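Local coordinates for hypothetical conserved protein (Thermus thermophilus, PDB 3DZM) that is of unknown function but is a major outer-membrane protein that folds as a beta-barrel and binds calcium, at residues A17-G21 with V203-L208; L44-F48 with N81-S85. All coordinates share one frame. Numbering follows the deposited sequence.

Contact 1: A17-G21 with V203-L208. With C8E ((hydroxyethyloxy)tri(ethyloxy)octane), chain E.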
loop_
_atom_site.group_PDB
_atom_site.type_symbol
_atom_site.label_atom_id
_atom_site.label_comp_id
_atom_site.label_asym_id
_atom_site.label_seq_id
_atom_site.Cartn_x
_atom_site.Cartn_y
_atom_site.Cartn_z
ATOM N N ALA A 17 8.960 5.875 6.858
ATOM C CA ALA A 17 7.750 6.686 6.753
ATOM C C ALA A 17 7.760 7.381 5.407
ATOM O O ALA A 17 8.824 7.681 4.873
ATOM C CB ALA A 17 7.707 7.731 7.894
ATOM N N GLY A 18 6.586 7.652 4.859
ATOM C CA GLY A 18 6.524 8.349 3.602
ATOM C C GLY A 18 5.356 7.987 2.738
ATOM O O GLY A 18 4.260 7.700 3.215
ATOM N N PHE A 19 5.568 8.007 1.436
ATOM C CA PHE A 19 4.422 7.894 0.531
ATOM C C PHE A 19 4.302 6.485 -0.113
ATOM O O PHE A 19 5.283 5.913 -0.593
ATOM C CB PHE A 19 4.422 9.047 -0.476
ATOM C CG PHE A 19 3.272 9.013 -1.449
ATOM C CD1 PHE A 19 2.194 9.890 -1.303
ATOM C CD2 PHE A 19 3.270 8.117 -2.533
ATOM C CE1 PHE A 19 1.134 9.870 -2.204
ATOM C CE2 PHE A 19 2.217 8.092 -3.435
ATOM C CZ PHE A 19 1.148 8.969 -3.265
ATOM N N TYR A 20 3.104 5.908 -0.002
ATOM C CA TYR A 20 2.732 4.688 -0.681
ATOM C C TYR A 20 1.303 4.792 -1.168
ATOM O O TYR A 20 0.451 4.049 -0.742
ATOM C CB TYR A 20 2.864 3.472 0.208
ATOM C CG TYR A 20 2.836 2.178 -0.563
ATOM C CD1 TYR A 20 3.976 1.727 -1.226
ATOM C CD2 TYR A 20 1.659 1.437 -0.684
ATOM C CE1 TYR A 20 3.959 0.559 -1.965
ATOM C CE2 TYR A 20 1.636 0.242 -1.414
ATOM C CZ TYR A 20 2.795 -0.182 -2.055
ATOM O OH TYR A 20 2.802 -1.339 -2.798
ATOM N N GLY A 21 1.050 5.721 -2.071
ATOM C CA GLY A 21 -0.307 5.976 -2.495
ATOM C C GLY A 21 -1.109 6.730 -1.467
ATOM O O GLY A 21 -2.335 6.778 -1.529
ATOM N N VAL A 203 1.651 2.094 -8.080
ATOM C CA VAL A 203 1.914 2.780 -6.832
ATOM C C VAL A 203 3.356 3.252 -6.805
ATOM O O VAL A 203 4.270 2.442 -6.913
ATOM C CB VAL A 203 1.604 1.872 -5.579
ATOM C CG1 VAL A 203 1.695 2.682 -4.260
ATOM C CG2 VAL A 203 0.245 1.219 -5.703
ATOM N N LEU A 204 3.546 4.564 -6.676
ATOM C CA LEU A 204 4.851 5.135 -6.323
ATOM C C LEU A 204 5.179 4.997 -4.830
ATOM O O LEU A 204 4.392 5.369 -3.977
ATOM C CB LEU A 204 4.868 6.608 -6.675
ATOM C CG LEU A 204 6.226 7.287 -6.633
ATOM C CD1 LEU A 204 7.149 6.701 -7.673
ATOM C CD2 LEU A 204 6.051 8.766 -6.863
ATOM N N LYS A 205 6.343 4.467 -4.515
ATOM C CA LYS A 205 6.746 4.317 -3.126
ATOM C C LYS A 205 7.964 5.180 -2.897
ATOM O O LYS A 205 8.976 5.039 -3.603
ATOM C CB LYS A 205 7.086 2.856 -2.782
ATOM C CG LYS A 205 7.919 2.689 -1.507
ATOM C CD LYS A 205 8.953 1.574 -1.654
ATOM C CE LYS A 205 8.340 0.271 -2.128
ATOM N NZ LYS A 205 9.178 -0.909 -1.710
ATOM N N LEU A 206 7.861 6.054 -1.902
ATOM C CA LEU A 206 8.922 6.986 -1.528
ATOM C C LEU A 206 9.032 7.104 0.015
ATOM O O LEU A 206 8.192 7.737 0.656
ATOM C CB LEU A 206 8.588 8.312 -2.175
ATOM C CG LEU A 206 9.516 9.523 -2.114
ATOM C CD1 LEU A 206 10.977 9.147 -2.237
ATOM C CD2 LEU A 206 9.098 10.456 -3.225
ATOM N N ARG A 207 10.028 6.449 0.620
ATOM C CA ARG A 207 10.135 6.446 2.083
ATOM C C ARG A 207 11.514 6.842 2.618
ATOM O O ARG A 207 12.517 6.495 2.005
ATOM C CB ARG A 207 9.759 5.084 2.665
ATOM C CG ARG A 207 8.315 4.715 2.571
ATOM C CD ARG A 207 8.062 3.380 3.289
ATOM N NE ARG A 207 6.697 2.889 3.106
ATOM C CZ ARG A 207 6.375 1.811 2.396
ATOM N NH1 ARG A 207 7.322 1.093 1.802
ATOM N NH2 ARG A 207 5.098 1.452 2.274
ATOM N N LEU A 208 11.539 7.563 3.759
ATOM C CA LEU A 208 12.744 7.748 4.584
ATOM C C LEU A 208 12.576 6.974 5.861
ATOM O O LEU A 208 11.471 6.862 6.371
ATOM C CB LEU A 208 13.021 9.201 4.918
ATOM C CG LEU A 208 13.142 10.076 3.677
ATOM C CD1 LEU A 208 13.318 11.548 4.032
ATOM C CD2 LEU A 208 14.277 9.569 2.771
HETATM C C1 C8E E . 5.044 7.178 -12.168
HETATM C C2 C8E E . 4.316 5.844 -12.384
HETATM C C3 C8E E . 2.812 5.994 -12.647
HETATM C C4 C8E E . 2.427 5.587 -14.079
HETATM C C5 C8E E . 0.963 5.163 -14.249
HETATM C C6 C8E E . 0.031 6.201 -14.894
HETATM C C7 C8E E . -1.018 6.750 -13.919
HETATM C C8 C8E E . -1.020 5.951 -12.609
HETATM O O9 C8E E . -2.282 5.871 -11.954
HETATM C C10 C8E E . -2.812 4.552 -11.988
HETATM C C11 C8E E . -3.794 4.278 -10.849
HETATM O O12 C8E E . -3.141 3.658 -9.758
HETATM C C13 C8E E . -3.860 3.792 -8.541
HETATM C C14 C8E E . -2.945 3.798 -7.313
HETATM O O15 C8E E . -3.187 4.963 -6.542
HETATM C C16 C8E E . -2.227 5.168 -5.526
HETATM C C17 C8E E . -2.450 4.173 -4.385
HETATM O O18 C8E E . -3.303 4.705 -3.385
HETATM C C19 C8E E . -4.666 4.599 -3.721
HETATM C C20 C8E E . -4.968 3.121 -3.939
HETATM O O21 C8E E . -5.308 2.511 -2.724
#
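V203 faces the ring of Y20: its CG1 lies 3.6 Å from the ring centroid and 4° off the normal, a CH-pi contact over one face. Next along the strand, L204 turns to the F19 side, its O meeting the ring edge at F19 CD2 (3.3 Å) while its CB lies 4.4 Å from F19 CE2. K205 returns to the inner face, where K205 CB touches the Y20 ring edge at CD1 (3.7 Å); farther in, its NZ is hydrogen-bonded to the hydroxyl of Y104, and that of Y20 to D160 and Y162. The backbone hydrogen bonds to 17-21 begin at L206, whose N donates to F19 O (2.9 Å) and whose O accepts from F19 N (2.8 Å). R207 lies opposite G18, a non-hydrogen-bonded pair with CA-H...O contacts on both sides, R207 CA to A17 O (3.3 Å) and G18 CA to L206 O (3.4 Å). A CB on G18, where the chain turns a corner, would collide with L206 O at 2.2 Å. L208 completes the ladder through A17 N to L208 O (2.7 Å) and L208 N to A17 O (2.9 Å). With A17, F19, L206 and L208 on the outer face and Y20 and K205 inside, this antiparallel pairing of N-terminal with C-terminal strand is the closing seam typical of an outer-membrane beta-barrel.

Contact 2: L44-F48 with N81-S85. With C8E ((hydroxyethyloxy)tri(ethyloxy)octane), chain E.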
loop_
_atom_site.group_PDB
_atom_site.type_symbol
_atom_site.label_atom_id
_atom_site.label_comp_id
_atom_site.label_asym_id
_atom_site.label_seq_id
_atom_site.Cartn_x
_atom_site.Cartn_y
_atom_site.Cartn_z
ATOM N N LEU A 44 11.713 -8.515 4.207
ATOM C CA LEU A 44 10.259 -8.720 4.370
ATOM C C LEU A 44 9.718 -7.534 5.118
ATOM O O LEU A 44 10.286 -7.152 6.131
ATOM C CB LEU A 44 9.933 -9.899 5.262
ATOM C CG LEU A 44 9.886 -11.328 4.800
ATOM C CD1 LEU A 44 11.164 -11.622 4.089
ATOM C CD2 LEU A 44 9.792 -12.159 6.038
ATOM N N GLY A 45 8.611 -6.973 4.657
ATOM C CA GLY A 45 8.132 -5.744 5.239
ATOM C C GLY A 45 6.635 -5.638 5.217
ATOM O O GLY A 45 5.983 -6.258 4.382
ATOM N N VAL A 46 6.089 -4.857 6.147
ATOM C CA VAL A 46 4.663 -4.595 6.125
ATOM C C VAL A 46 4.440 -3.102 6.115
ATOM O O VAL A 46 5.153 -2.374 6.804
ATOM C CB VAL A 46 3.904 -5.313 7.265
ATOM C CG1 VAL A 46 4.472 -4.949 8.593
ATOM C CG2 VAL A 46 2.464 -4.986 7.197
ATOM N N GLY A 47 3.513 -2.649 5.268
ATOM C CA GLY A 47 3.184 -1.240 5.183
ATOM C C GLY A 47 1.729 -0.944 5.521
ATOM O O GLY A 47 0.823 -1.704 5.156
ATOM N N PHE A 48 1.504 0.145 6.252
ATOM C CA PHE A 48 0.166 0.703 6.409
ATOM C C PHE A 48 0.197 2.089 5.818
ATOM O O PHE A 48 1.163 2.833 6.071
ATOM C CB PHE A 48 -0.210 0.830 7.878
ATOM C CG PHE A 48 -0.135 -0.455 8.632
ATOM C CD1 PHE A 48 -1.253 -1.278 8.728
ATOM C CD2 PHE A 48 1.047 -0.853 9.260
ATOM C CE1 PHE A 48 -1.196 -2.489 9.439
ATOM C CE2 PHE A 48 1.109 -2.059 9.970
ATOM C CZ PHE A 48 -0.017 -2.877 10.058
ATOM N N ASN A 81 -4.405 0.922 2.805
ATOM C CA ASN A 81 -3.702 -0.227 2.207
ATOM C C ASN A 81 -2.797 -0.817 3.227
ATOM O O ASN A 81 -2.062 -0.078 3.892
ATOM C CB ASN A 81 -2.885 0.146 0.975
ATOM C CG ASN A 81 -3.748 0.517 -0.190
ATOM O OD1 ASN A 81 -4.509 -0.288 -0.685
ATOM N ND2 ASN A 81 -3.636 1.732 -0.637
ATOM N N VAL A 82 -2.884 -2.139 3.379
ATOM C CA VAL A 82 -1.913 -2.908 4.140
ATOM C C VAL A 82 -1.200 -3.794 3.113
ATOM O O VAL A 82 -1.834 -4.474 2.328
ATOM C CB VAL A 82 -2.567 -3.729 5.296
ATOM C CG1 VAL A 82 -1.515 -4.558 6.044
ATOM C CG2 VAL A 82 -3.263 -2.812 6.240
ATOM N N THR A 83 0.125 -3.753 3.115
ATOM C CA THR A 83 0.934 -4.312 2.048
ATOM C C THR A 83 2.031 -5.182 2.618
ATOM O O THR A 83 2.912 -4.694 3.340
ATOM C CB THR A 83 1.642 -3.200 1.283
ATOM O OG1 THR A 83 0.733 -2.116 1.044
ATOM C CG2 THR A 83 2.217 -3.729 -0.033
ATOM N N LEU A 84 1.974 -6.471 2.295
ATOM C CA LEU A 84 3.026 -7.411 2.663
ATOM C C LEU A 84 3.903 -7.534 1.466
ATOM O O LEU A 84 3.430 -7.703 0.347
ATOM C CB LEU A 84 2.446 -8.767 3.026
ATOM C CG LEU A 84 2.051 -8.830 4.493
ATOM C CD1 LEU A 84 0.938 -7.859 4.720
ATOM C CD2 LEU A 84 1.616 -10.205 4.871
ATOM N N SER A 85 5.194 -7.425 1.697
ATOM C CA SER A 85 6.131 -7.415 0.596
ATOM C C SER A 85 7.393 -8.267 0.871
ATOM O O SER A 85 7.838 -8.417 1.997
ATOM C CB SER A 85 6.491 -5.962 0.240
ATOM O OG SER A 85 7.725 -5.637 0.838
HETATM C C1 C8E E . 5.044 7.178 -12.168
HETATM C C2 C8E E . 4.316 5.844 -12.384
HETATM C C3 C8E E . 2.812 5.994 -12.647
HETATM C C4 C8E E . 2.427 5.587 -14.079
HETATM C C5 C8E E . 0.963 5.163 -14.249
HETATM C C6 C8E E . 0.031 6.201 -14.894
HETATM C C7 C8E E . -1.018 6.750 -13.919
HETATM C C8 C8E E . -1.020 5.951 -12.609
HETATM O O9 C8E E . -2.282 5.871 -11.954
HETATM C C10 C8E E . -2.812 4.552 -11.988
HETATM C C11 C8E E . -3.794 4.278 -10.849
HETATM O O12 C8E E . -3.141 3.658 -9.758
HETATM C C13 C8E E . -3.860 3.792 -8.541
HETATM C C14 C8E E . -2.945 3.798 -7.313
HETATM O O15 C8E E . -3.187 4.963 -6.542
HETATM C C16 C8E E . -2.227 5.168 -5.526
HETATM C C17 C8E E . -2.450 4.173 -4.385
HETATM O O18 C8E E . -3.303 4.705 -3.385
HETATM C C19 C8E E . -4.666 4.599 -3.721
HETATM C C20 C8E E . -4.968 3.121 -3.939
HETATM O O21 C8E E . -5.308 2.511 -2.724
#
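This is a regular antiparallel pairing of two neighbouring barrel strands, 40-50 and 76-90, whose axes over these residues come within 4.6 Å and run 170° apart. Two hydrogen-bonded pairs hold it. G45 N donates to S85 O (3.1 Å) and S85 N to G45 O (3.0 Å); two residues on, G47 N reaches T83 O (2.9 Å) and T83 N reaches G47 O (3.0 Å). Between and beyond them V46 faces L84 and F48 faces V82 as non-hydrogen-bonded pairs, with CA-H...O contacts such as V82 CA to G47 O (3.2 Å). These four side chains form an apolar outer face: V46 CG2 lies 4.1 Å from L84 CD1 and 4.2 Å from V82 CG1, and F48 CD1 packs on V82 CG2 at 3.5 Å. Such a surface is consistent with one turned to the membrane. On the inner face the side chains are the small polar S85 and T83, set beside G45 and G47, which have none. Strand 23-32 flanks the pair beyond 44-48, through backbone bonds to V29, L27 and G25; beyond 81-85 comes strand 100-117, where V82 bonds to the F111 backbone and N110 takes the side chains of N81 and T83.

Contacts 1 and 2, centred 11 Å apart, belong to different parts of the same curled sheet, and their side chains meet across the barrel interior: Y20 CE2 packs against T83 OG1 at 3.5 Å. Both also touch one C8E detergent molecule. Its O21 accepts a hydrogen bond from N81 ND2 (2.8 Å), and S51 OG and W202 N are also hydrogen-bonded to it; its O18 lies 2.9 Å from G21 O, a close approach of two acceptors. The G21 end of contact 1 and the N81 end of contact 2 lie toward the calcium site formed by D52, L54, D56 and E77, each about 8 Å from the D52 side chain. N81 is about 12 Å from the ion and G21 about 13 Å, so both lie outside its coordination shell.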